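PDB 3MKC: racemase from Pseudovibrio sp. JE062, which belongs to the mandelate racemase/muconate lactonizing enzyme branch of the enolase superfamily, pairing an enolase-type N-terminal domain with a TIM-barrel-like C-terminal domain. Local coordinates for residues L241-L246 with E273-K278; S258-A263 with G279-L284. One frame throughout, in Å; residues are numbered along the deposited sequence.

In the fold
Both contacts belong to the TIM-barrel-like domain and share one beta-alpha-beta unit, strand 261-262, helix 268-277 and strand 283-284. Contact 2 is its buried half, the two parallel strands joined by backbone hydrogen bonds with small and branched apolar side chains around them. Contact 1 lies nearer the surface, where the helix meets the loop after strand 236-238; it has no hydrogen bond across it and relies on aromatic and CH-pi packing. The centres of contacts 1 and 2 are about 8 Å apart. Trp275 bridges them: its indole, held in contact 1 by His243 and Leu246, also packs on Gly262 and Ala263 of contact 2, with Trp275 CZ3 3.4 Å from Gly262 CA.

Contact 1 (L241-L246 with E273-K278); sequences LQHDDL and EEWITK
In the TIM-barrel-like domain, the loop that follows strand 236-238 packs against helix 268-277 through an aromatic T-shaped pair, His243 with Trp275. The indole presents its edge to the imidazole face: Trp275 CZ2 stands over the centre of the His243 ring, 3.5 Å above its plane, with the ring planes at 69°. With His243 CG anti to the backbone N (chi1 -161°) and so beside the carbonyl carbon, ring and carbonyl both lie on the indole's side, and His243 O is 3.0 Å from Trp275 CZ2. One indole carbon is thus met by both the ring and the backbone of a single residue.

Leu246, at the start of helix 246-255, occupies an indole face. Its CD1 makes a CH-pi contact 3.7 Å from the centroid of the Trp275 six-membered ring, somewhat toward the rim. His249, one turn further on, adds a second edge-to-face partner for the indole, while Asp245 N-caps this helix through OD1, which accepts weak hydrogen bonds from Gly248 N and Ser247 OG.

The other Leu246 branch turns to the more exposed side of the contact, where the extended chain of Glu274 crosses it at about a right angle. There Leu246 CD2 packs against the aliphatic part of the glutamate, and Leu246 CB rests 3.9 Å from Lys278 CD.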
ATOM      1  N   LEU A 241     -13.380 -13.420  -0.763  1.00 16.01           N
ATOM      2  CA  LEU A 241     -13.531 -14.373   0.328  1.00 15.06           C
ATOM      3  C   LEU A 241     -12.734 -13.941   1.543  1.00 14.54           C
ATOM      4  O   LEU A 241     -11.980 -12.971   1.485  1.00 15.50           O
ATOM      5  CB  LEU A 241     -13.080 -15.760  -0.130  1.00 15.01           C
ATOM      6  CG  LEU A 241     -13.977 -16.359  -1.216  1.00 15.53           C
ATOM      7  CD1 LEU A 241     -13.359 -17.637  -1.778  1.00 17.83           C
ATOM      8  CD2 LEU A 241     -15.346 -16.629  -0.623  1.00 15.49           C
ATOM      9  N   GLN A 242     -12.910 -14.659   2.645  1.00 14.38           N
ATOM     10  CA  GLN A 242     -12.194 -14.321   3.860  1.00 14.29           C
ATOM     11  C   GLN A 242     -10.703 -14.429   3.606  1.00 12.62           C
ATOM     12  O   GLN A 242     -10.240 -15.284   2.852  1.00 12.74           O
ATOM     13  CB  GLN A 242     -12.644 -15.219   5.009  1.00 15.86           C
ATOM     14  CG  GLN A 242     -14.140 -15.086   5.296  1.00 16.30           C
ATOM     15  CD  GLN A 242     -14.601 -13.633   5.373  1.00 19.09           C
ATOM     16  OE1 GLN A 242     -15.352 -13.160   4.520  1.00 22.28           O
ATOM     17  NE2 GLN A 242     -14.145 -12.921   6.391  1.00 16.52           N
ATOM     18  N   HIS A 243      -9.958 -13.544   4.247  1.00 11.57           N
ATOM     19  CA  HIS A 243      -8.526 -13.462   4.056  1.00 10.04           C
ATOM     20  C   HIS A 243      -7.713 -14.710   4.419  1.00 10.61           C
ATOM     21  O   HIS A 243      -6.616 -14.898   3.901  1.00 12.96           O
ATOM     22  CB  HIS A 243      -8.008 -12.229   4.803  1.00 10.81           C
ATOM     23  CG  HIS A 243      -6.663 -11.762   4.350  1.00  9.68           C
ATOM     24  ND1 HIS A 243      -5.487 -12.315   4.810  1.00 10.88           N
ATOM     25  CD2 HIS A 243      -6.304 -10.770   3.501  1.00 11.32           C
ATOM     26  CE1 HIS A 243      -4.462 -11.682   4.268  1.00 12.34           C
ATOM     27  NE2 HIS A 243      -4.932 -10.738   3.469  1.00 12.41           N
ATOM     28  N   ASP A 244      -8.243 -15.566   5.291  1.00 10.96           N
ATOM     29  CA  ASP A 244      -7.530 -16.792   5.671  1.00 10.72           C
ATOM     30  C   ASP A 244      -7.870 -17.951   4.738  1.00 10.59           C
ATOM     31  O   ASP A 244      -7.174 -18.968   4.715  1.00 12.02           O
ATOM     32  CB  ASP A 244      -7.899 -17.242   7.094  1.00 11.27           C
ATOM     33  CG  ASP A 244      -7.406 -16.292   8.167  1.00 13.05           C
ATOM     34  OD1 ASP A 244      -6.194 -15.996   8.192  1.00 11.91           O
ATOM     35  OD2 ASP A 244      -8.238 -15.862   8.999  1.00 13.28           O
ATOM     36  N   ASP A 245      -8.951 -17.796   3.984  1.00 11.46           N
ATOM     37  CA  ASP A 245      -9.438 -18.829   3.082  1.00  9.53           C
ATOM     38  C   ASP A 245      -8.673 -18.896   1.764  1.00  8.96           C
ATOM     39  O   ASP A 245      -9.237 -18.675   0.701  1.00 10.41           O
ATOM     40  CB  ASP A 245     -10.936 -18.586   2.829  1.00 10.44           C
ATOM     41  CG  ASP A 245     -11.610 -19.714   2.067  1.00 12.89           C
ATOM     42  OD1 ASP A 245     -11.014 -20.812   1.944  1.00 12.11           O
ATOM     43  OD2 ASP A 245     -12.759 -19.491   1.605  1.00 12.31           O
ATOM     44  N   LEU A 246      -7.386 -19.205   1.834  1.00  9.06           N
ATOM     45  CA  LEU A 246      -6.598 -19.293   0.616  1.00  9.89           C
ATOM     46  C   LEU A 246      -7.116 -20.355  -0.339  1.00  9.43           C
ATOM     47  O   LEU A 246      -7.193 -20.117  -1.543  1.00 11.79           O
ATOM     48  CB  LEU A 246      -5.128 -19.560   0.940  1.00 11.07           C
ATOM     49  CG  LEU A 246      -4.322 -18.261   1.073  1.00 11.52           C
ATOM     50  CD1 LEU A 246      -4.879 -17.418   2.206  1.00 12.22           C
ATOM     51  CD2 LEU A 246      -2.860 -18.587   1.314  1.00 12.74           C
ATOM     52  N   GLU A 273       4.004 -15.797  -0.566  1.00  8.19           N
ATOM     53  CA  GLU A 273       4.297 -17.001  -1.326  1.00 10.76           C
ATOM     54  C   GLU A 273       3.137 -17.986  -1.228  1.00 10.26           C
ATOM     55  O   GLU A 273       2.785 -18.629  -2.214  1.00 11.13           O
ATOM     56  CB  GLU A 273       5.587 -17.656  -0.816  1.00 13.27           C
ATOM     57  CG  GLU A 273       5.989 -18.921  -1.565  1.00 19.48           C
ATOM     58  CD  GLU A 273       5.246 -20.155  -1.077  1.00 26.48           C
ATOM     59  OE1 GLU A 273       5.126 -20.323   0.156  1.00 29.07           O
ATOM     60  OE2 GLU A 273       4.792 -20.964  -1.921  1.00 30.42           O
ATOM     61  N   GLU A 274       2.536 -18.099  -0.042  1.00 11.05           N
ATOM     62  CA  GLU A 274       1.420 -19.023   0.135  1.00 10.95           C
ATOM     63  C   GLU A 274       0.219 -18.535  -0.685  1.00 11.65           C
ATOM     64  O   GLU A 274      -0.525 -19.335  -1.249  1.00 12.24           O
ATOM     65  CB  GLU A 274       1.061 -19.147   1.626  1.00 14.60           C
ATOM     66  CG  GLU A 274      -0.074 -20.114   1.911  1.00 21.84           C
ATOM     67  CD  GLU A 274      -0.367 -20.281   3.395  1.00 26.67           C
ATOM     68  OE1 GLU A 274      -0.126 -19.329   4.171  1.00 29.16           O
ATOM     69  OE2 GLU A 274      -0.862 -21.364   3.782  1.00 27.39           O
ATOM     70  N   TRP A 275       0.025 -17.223  -0.754  1.00 10.24           N
ATOM     71  CA  TRP A 275      -1.078 -16.708  -1.559  1.00  8.54           C
ATOM     72  C   TRP A 275      -0.854 -17.078  -3.020  1.00  7.62           C
ATOM     73  O   TRP A 275      -1.793 -17.387  -3.745  1.00 10.01           O
ATOM     74  CB  TRP A 275      -1.178 -15.193  -1.453  1.00  8.98           C
ATOM     75  CG  TRP A 275      -1.962 -14.741  -0.274  1.00  7.37           C
ATOM     76  CD1 TRP A 275      -1.471 -14.372   0.943  1.00  8.64           C
ATOM     77  CD2 TRP A 275      -3.385 -14.602  -0.197  1.00  7.21           C
ATOM     78  NE1 TRP A 275      -2.502 -14.005   1.775  1.00  8.95           N
ATOM     79  CE2 TRP A 275      -3.688 -14.137   1.099  1.00  7.91           C
ATOM     80  CE3 TRP A 275      -4.436 -14.826  -1.100  1.00  8.78           C
ATOM     81  CZ2 TRP A 275      -5.000 -13.889   1.520  1.00  9.52           C
ATOM     82  CZ3 TRP A 275      -5.747 -14.583  -0.679  1.00  8.13           C
ATOM     83  CH2 TRP A 275      -6.014 -14.119   0.620  1.00  7.99           C
ATOM     84  N   ILE A 276       0.397 -17.039  -3.457  1.00  7.94           N
ATOM     85  CA  ILE A 276       0.699 -17.370  -4.844  1.00  7.90           C
ATOM     86  C   ILE A 276       0.471 -18.847  -5.173  1.00  8.11           C
ATOM     87  O   ILE A 276      -0.274 -19.181  -6.095  1.00 10.96           O
ATOM     88  CB  ILE A 276       2.163 -17.030  -5.203  1.00  7.71           C
ATOM     89  CG1 ILE A 276       2.350 -15.513  -5.265  1.00  8.60           C
ATOM     90  CG2 ILE A 276       2.541 -17.667  -6.538  1.00  9.13           C
ATOM     91  CD1 ILE A 276       3.794 -15.100  -5.485  1.00  9.55           C
ATOM     92  N   THR A 277       1.114 -19.729  -4.417  1.00 11.94           N
ATOM     93  CA  THR A 277       1.008 -21.161  -4.697  1.00 13.38           C
ATOM     94  C   THR A 277      -0.264 -21.856  -4.235  1.00 13.06           C
ATOM     95  O   THR A 277      -0.776 -22.726  -4.935  1.00 15.71           O
ATOM     96  CB  THR A 277       2.211 -21.928  -4.113  1.00 18.37           C
ATOM     97  OG1 THR A 277       2.187 -21.836  -2.685  1.00 22.24           O
ATOM     98  CG2 THR A 277       3.515 -21.342  -4.630  1.00 17.50           C
ATOM     99  N   LYS A 278      -0.777 -21.491  -3.064  1.00 12.67           N
ATOM    100  CA  LYS A 278      -1.987 -22.130  -2.550  1.00 11.75           C
ATOM    101  C   LYS A 278      -3.238 -21.361  -2.954  1.00 12.06           C
ATOM    102  O   LYS A 278      -4.261 -21.953  -3.309  1.00 12.35           O
ATOM    103  CB  LYS A 278      -1.935 -22.239  -1.022  1.00 14.19           C
ATOM    104  CG  LYS A 278      -3.063 -23.079  -0.437  1.00 17.92           C
ATOM    105  CD  LYS A 278      -3.170 -22.916   1.076  1.00 22.84           C
ATOM    106  CE  LYS A 278      -3.035 -24.246   1.800  1.00 28.75           C
ATOM    107  NZ  LYS A 278      -1.637 -24.773   1.770  1.00 30.61           N
TER

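Contact 2 (S258-A263 with G279-L284); sequences SRICGA and GKVHLL
His282 lies against the backbone of segment 258-263, its ring beneath the bump made by Arg259 CA, which sits 3.6 Å above the imidazole plane and is offset toward the rim. CG of His282 is anti to the carbonyl carbon (chi1 -59°), and with chi2 at 75° the ring comes to lie by the backbone between Ser258 and Ile260: His282 CE1 approaches Ser258 O to 3.2 Å, and His282 ND1 is 2.9 Å from Ile260 N. The guanidinium of Arg259 is engaged elsewhere, with NH1 bonded to Tyr235 O and a cation-pi contact to the Tyr235 ring.

Further along, Ile260 O is gripped by two donors, His282 N at 2.9 Å and, weakly, Leu283 N. Val281 fits in beside this carbonyl, its CB 3.4 Å from Ile260 O, and its CG1 branch packs over the side of Gly262 where there is no side chain, 4.3 Å from Gly262 N. Gly262 N then bonds to Leu283 O at 3.0 Å.

On one side of the sheet Cys261 SG meets Leu283 CD2 at 4.1 Å, both residues packing also on Phe236. On the other, Ala263 CB is a small knob against Leu284 CD2, 3.9 Å away, and Trp275 of the intervening helix covers Ala263, Val281 and Leu284. Two parallel strands bridged at Cys261-Leu283 and Gly262-Leu284, with helix 268-277 connecting them, form the beta-alpha-beta crossover from which TIM-barrel-like domains are built.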
ATOM      1  N   SER A 258     -12.250 -14.252 -13.793  1.00 13.28           N
ATOM      2  CA  SER A 258     -11.936 -12.946 -13.221  1.00 13.63           C
ATOM      3  C   SER A 258     -10.539 -12.974 -12.626  1.00 11.95           C
ATOM      4  O   SER A 258     -10.003 -14.050 -12.347  1.00 12.60           O
ATOM      5  CB  SER A 258     -12.907 -12.596 -12.078  1.00 15.68           C
ATOM      6  OG  SER A 258     -14.176 -12.186 -12.548  1.00 19.14           O
ATOM      7  N   ARG A 259      -9.945 -11.798 -12.445  1.00 12.94           N
ATOM      8  CA  ARG A 259      -8.651 -11.735 -11.777  1.00 12.13           C
ATOM      9  C   ARG A 259      -9.031 -11.792 -10.303  1.00 12.99           C
ATOM     10  O   ARG A 259      -9.932 -11.074  -9.861  1.00 13.21           O
ATOM     11  CB  ARG A 259      -7.928 -10.412 -12.033  1.00 11.43           C
ATOM     12  CG  ARG A 259      -7.187 -10.295 -13.356  1.00 12.01           C
ATOM     13  CD  ARG A 259      -6.137  -9.188 -13.219  1.00 10.35           C
ATOM     14  NE  ARG A 259      -5.384  -8.934 -14.440  1.00 12.77           N
ATOM     15  CZ  ARG A 259      -5.844  -8.250 -15.479  1.00 11.51           C
ATOM     16  NH1 ARG A 259      -7.068  -7.741 -15.461  1.00 12.69           N
ATOM     17  NH2 ARG A 259      -5.068  -8.054 -16.535  1.00 14.25           N
ATOM     18  N   ILE A 260      -8.373 -12.658  -9.545  1.00 11.43           N
ATOM     19  CA  ILE A 260      -8.660 -12.776  -8.119  1.00 10.65           C
ATOM     20  C   ILE A 260      -7.483 -12.196  -7.354  1.00  8.70           C
ATOM     21  O   ILE A 260      -6.340 -12.560  -7.608  1.00 10.92           O
ATOM     22  CB  ILE A 260      -8.854 -14.255  -7.719  1.00  9.31           C
ATOM     23  CG1 ILE A 260      -9.955 -14.880  -8.579  1.00 10.53           C
ATOM     24  CG2 ILE A 260      -9.209 -14.366  -6.247  1.00 10.80           C
ATOM     25  CD1 ILE A 260     -11.294 -14.176  -8.461  1.00 12.90           C
ATOM     26  N   CYS A 261      -7.760 -11.268  -6.442  1.00 10.35           N
ATOM     27  CA  CYS A 261      -6.703 -10.647  -5.651  1.00  9.73           C
ATOM     28  C   CYS A 261      -6.645 -11.276  -4.274  1.00  9.22           C
ATOM     29  O   CYS A 261      -7.581 -11.937  -3.840  1.00 12.02           O
ATOM     30  CB  CYS A 261      -6.978  -9.162  -5.441  1.00 11.97           C
ATOM     31  SG  CYS A 261      -7.368  -8.246  -6.931  1.00 12.70           S
ATOM     32  N   GLY A 262      -5.541 -11.032  -3.584  1.00 10.70           N
ATOM     33  CA  GLY A 262      -5.397 -11.531  -2.233  1.00 10.22           C
ATOM     34  C   GLY A 262      -4.236 -10.846  -1.537  1.00 11.16           C
ATOM     35  O   GLY A 262      -3.522 -10.045  -2.146  1.00 10.74           O
ATOM     36  N   ALA A 263      -4.089 -11.131  -0.243  1.00 10.71           N
ATOM     37  CA  ALA A 263      -2.979 -10.623   0.566  1.00 10.47           C
ATOM     38  C   ALA A 263      -3.028  -9.180   1.066  1.00 10.70           C
ATOM     39  O   ALA A 263      -2.046  -8.681   1.599  1.00 12.77           O
ATOM     40  CB  ALA A 263      -1.671 -10.864  -0.171  1.00 10.63           C
ATOM     41  N   GLY A 279      -3.152 -20.036  -2.889  1.00 11.87           N
ATOM     42  CA  GLY A 279      -4.287 -19.214  -3.260  1.00 10.53           C
ATOM     43  C   GLY A 279      -4.430 -19.116  -4.765  1.00  9.70           C
ATOM     44  O   GLY A 279      -5.521 -18.873  -5.270  1.00 12.31           O
ATOM     45  N   LYS A 280      -3.325 -19.305  -5.484  1.00  9.90           N
ATOM     46  CA  LYS A 280      -3.345 -19.241  -6.943  1.00 10.80           C
ATOM     47  C   LYS A 280      -3.834 -17.885  -7.449  1.00 10.54           C
ATOM     48  O   LYS A 280      -4.242 -17.762  -8.613  1.00 12.31           O
ATOM     49  CB  LYS A 280      -4.263 -20.333  -7.498  1.00 12.81           C
ATOM     50  CG  LYS A 280      -3.814 -21.747  -7.201  1.00 16.09           C
ATOM     51  CD  LYS A 280      -4.745 -22.741  -7.889  1.00 19.24           C
ATOM     52  CE  LYS A 280      -4.185 -24.158  -7.871  1.00 24.30           C
ATOM     53  NZ  LYS A 280      -4.950 -25.052  -8.810  1.00 24.17           N
ATOM     54  N   VAL A 281      -3.793 -16.868  -6.590  1.00  9.66           N
ATOM     55  CA  VAL A 281      -4.276 -15.546  -6.985  1.00 10.36           C
ATOM     56  C   VAL A 281      -3.503 -14.892  -8.131  1.00  9.57           C
ATOM     57  O   VAL A 281      -2.331 -15.189  -8.351  1.00 10.88           O
ATOM     58  CB  VAL A 281      -4.333 -14.576  -5.763  1.00 10.43           C
ATOM     59  CG1 VAL A 281      -5.287 -15.134  -4.727  1.00 12.77           C
ATOM     60  CG2 VAL A 281      -2.953 -14.373  -5.165  1.00  9.58           C
ATOM     61  N   HIS A 282      -4.184 -14.023  -8.876  1.00  9.08           N
ATOM     62  CA  HIS A 282      -3.570 -13.328 -10.007  1.00  8.92           C
ATOM     63  C   HIS A 282      -2.839 -12.085  -9.572  1.00  7.44           C
ATOM     64  O   HIS A 282      -1.988 -11.584 -10.293  1.00 10.53           O
ATOM     65  CB  HIS A 282      -4.612 -12.823 -11.018  1.00 11.59           C
ATOM     66  CG  HIS A 282      -5.479 -13.882 -11.612  1.00 11.93           C
ATOM     67  ND1 HIS A 282      -6.510 -14.478 -10.919  1.00 11.39           N
ATOM     68  CD2 HIS A 282      -5.531 -14.385 -12.870  1.00 13.84           C
ATOM     69  CE1 HIS A 282      -7.163 -15.296 -11.724  1.00 12.29           C
ATOM     70  NE2 HIS A 282      -6.590 -15.257 -12.914  1.00 13.10           N
ATOM     71  N   LEU A 283      -3.193 -11.574  -8.402  1.00  9.50           N
ATOM     72  CA  LEU A 283      -2.615 -10.321  -7.953  1.00  8.49           C
ATOM     73  C   LEU A 283      -2.504 -10.242  -6.436  1.00  8.95           C
ATOM     74  O   LEU A 283      -3.415 -10.649  -5.719  1.00 12.72           O
ATOM     75  CB  LEU A 283      -3.507  -9.195  -8.492  1.00  7.34           C
ATOM     76  CG  LEU A 283      -3.103  -7.726  -8.441  1.00  7.48           C
ATOM     77  CD1 LEU A 283      -3.803  -6.979  -9.583  1.00  9.21           C
ATOM     78  CD2 LEU A 283      -3.465  -7.134  -7.090  1.00  7.03           C
ATOM     79  N   LEU A 284      -1.379  -9.708  -5.965  1.00  9.13           N
ATOM     80  CA  LEU A 284      -1.115  -9.548  -4.538  1.00  8.62           C
ATOM     81  C   LEU A 284      -1.232  -8.080  -4.147  1.00  8.20           C
ATOM     82  O   LEU A 284      -0.784  -7.199  -4.877  1.00 10.11           O
ATOM     83  CB  LEU A 284       0.293 -10.033  -4.206  1.00  9.35           C
ATOM     84  CG  LEU A 284       0.561 -11.518  -4.460  1.00  9.65           C
ATOM     85  CD1 LEU A 284       2.049 -11.775  -4.303  1.00  9.26           C
ATOM     86  CD2 LEU A 284      -0.240 -12.375  -3.475  1.00 10.24           C
TER